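Local coordinates for protein cycloalternan-forming enzyme (Listeria monocytogenes serovar 1/2a, PDB 5F7U) that is a multidomain protein of glycoside hydrolase family 31, with a TIM barrel flanked by beta-rich domains, among them a family 6 carbohydrate-binding module, at residues 647-652 with 689-694. The protein carries 1 engineered substitution. Residues are numbered along the deposited sequence; the frame is centred on the assembly and turned at random.
Sequences RATAMA and PTFQKY
Two acceptors lie within hydrogen-bonding distance of Thr690 OG1, Asp790 OD1 and the backbone oxygen of Thr686 a turn earlier, and they probably share its single proton. The methyl of Thr690, CG2, lies in plane at the edge of the Tyr694 ring. That ring makes one part of the contact. With CG anti to its carbonyl carbon (chi1 -73°), it presents a face to the neighbouring helix, and Ala650 CB sits 3.7 Å from the ring centroid, only 8° off the normal, a nearly centred CH-pi contact. Tyr694 OH hydrogen-bonds Asp790 O, the same carbonyl that Lys693 NZ reaches. Thr649 makes a second part: CG2, anti to the backbone N, inserts between Phe691 and Tyr694, 3.6 Å from Phe691 CD2 and 3.9 Å from Tyr694 CB. Its OG1, 3.5 Å from Phe691 CD2, is hydrogen-bonded to Tyr645 O in its own helix. Segments 647-652 and 689-694, from the helices after the seventh and eighth barrel strands, run almost parallel (10°), their axes 9.2 Å apart. No hydrogen bond joins them; with all three hydroxyls bonded to residues outside both segments, cohesion across this buried seam of the TIM barrel's outer layer rests on methyl and ring packing.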
# COMPACT_ATOMS: atom_id res chain seq x y z
N ARG A 647 3.02 -17.98 9.01
CA ARG A 647 1.90 -17.04 8.82
C ARG A 647 2.29 -15.88 7.92
O ARG A 647 1.53 -15.49 7.03
CB ARG A 647 1.36 -16.53 10.16
CG ARG A 647 0.73 -17.59 11.06
CD ARG A 647 -0.43 -18.29 10.35
NE ARG A 647 -1.30 -19.04 11.26
CZ ARG A 647 -2.23 -19.89 10.85
NH1 ARG A 647 -2.46 -20.06 9.54
NH2 ARG A 647 -2.96 -20.52 11.75
N ALA A 648 3.49 -15.35 8.15
CA ALA A 648 4.03 -14.24 7.39
C ALA A 648 4.32 -14.66 5.94
O ALA A 648 4.00 -13.92 5.02
CB ALA A 648 5.30 -13.73 8.05
N THR A 649 4.89 -15.85 5.77
CA THR A 649 5.16 -16.41 4.44
C THR A 649 3.89 -16.43 3.59
O THR A 649 3.91 -15.97 2.45
CB THR A 649 5.70 -17.85 4.55
OG1 THR A 649 7.00 -17.81 5.13
CG2 THR A 649 5.75 -18.55 3.19
N ALA A 650 2.80 -16.95 4.15
CA ALA A 650 1.55 -17.11 3.41
C ALA A 650 1.01 -15.75 2.97
O ALA A 650 0.62 -15.57 1.81
CB ALA A 650 0.53 -17.82 4.28
N MET A 651 0.99 -14.80 3.91
CA MET A 651 0.51 -13.46 3.58
C MET A 651 1.43 -12.82 2.52
O MET A 651 0.94 -12.24 1.55
CB MET A 651 0.35 -12.59 4.83
CG MET A 651 -0.12 -11.16 4.54
SD MET A 651 1.28 -10.07 4.18
CE MET A 651 0.44 -8.64 3.54
N ALA A 652 2.75 -12.94 2.71
CA ALA A 652 3.72 -12.29 1.83
C ALA A 652 3.61 -12.77 0.39
O ALA A 652 3.74 -11.98 -0.56
CB ALA A 652 5.15 -12.50 2.35
N PRO A 689 8.65 -26.98 3.25
CA PRO A 689 7.53 -27.29 2.34
C PRO A 689 6.39 -26.28 2.39
O PRO A 689 5.77 -26.03 1.35
CB PRO A 689 7.05 -28.69 2.80
CG PRO A 689 7.72 -28.94 4.11
CD PRO A 689 9.00 -28.16 4.08
N THR A 690 6.17 -25.65 3.55
CA THR A 690 5.16 -24.60 3.65
C THR A 690 5.58 -23.36 2.86
O THR A 690 4.77 -22.80 2.09
CB THR A 690 4.83 -24.29 5.13
OG1 THR A 690 4.32 -25.48 5.73
CG2 THR A 690 3.78 -23.19 5.24
N PHE A 691 6.84 -22.95 3.01
CA PHE A 691 7.37 -21.84 2.21
C PHE A 691 7.27 -22.13 0.70
O PHE A 691 6.82 -21.29 -0.07
CB PHE A 691 8.82 -21.50 2.59
CG PHE A 691 9.32 -20.22 1.99
CD1 PHE A 691 9.85 -20.18 0.70
CD2 PHE A 691 9.27 -19.03 2.73
CE1 PHE A 691 10.30 -18.98 0.15
CE2 PHE A 691 9.71 -17.83 2.20
CZ PHE A 691 10.25 -17.80 0.90
N GLN A 692 7.72 -23.31 0.29
CA GLN A 692 7.63 -23.74 -1.10
C GLN A 692 6.19 -23.70 -1.62
O GLN A 692 5.95 -23.19 -2.71
CB GLN A 692 8.20 -25.15 -1.26
CG GLN A 692 9.71 -25.22 -1.13
CD GLN A 692 10.22 -26.64 -1.02
OE1 GLN A 692 9.46 -27.55 -0.71
NE2 GLN A 692 11.52 -26.84 -1.29
N LYS A 693 5.24 -24.19 -0.82
CA LYS A 693 3.84 -24.18 -1.24
C LYS A 693 3.42 -22.76 -1.60
O LYS A 693 2.85 -22.54 -2.66
CB LYS A 693 2.92 -24.75 -0.16
CG LYS A 693 1.43 -24.66 -0.51
CD LYS A 693 0.52 -25.44 0.44
CE LYS A 693 0.26 -24.67 1.73
NZ LYS A 693 -0.91 -25.21 2.49
N TYR A 694 3.70 -21.81 -0.72
CA TYR A 694 3.29 -20.43 -0.95
C TYR A 694 4.06 -19.73 -2.06
O TYR A 694 3.46 -19.05 -2.89
CB TYR A 694 3.26 -19.63 0.36
CG TYR A 694 2.08 -20.09 1.15
CD1 TYR A 694 0.78 -19.78 0.73
CD2 TYR A 694 2.24 -20.93 2.25
CE1 TYR A 694 -0.32 -20.28 1.40
CE2 TYR A 694 1.13 -21.43 2.94
CZ TYR A 694 -0.14 -21.10 2.50
OH TYR A 694 -1.24 -21.60 3.17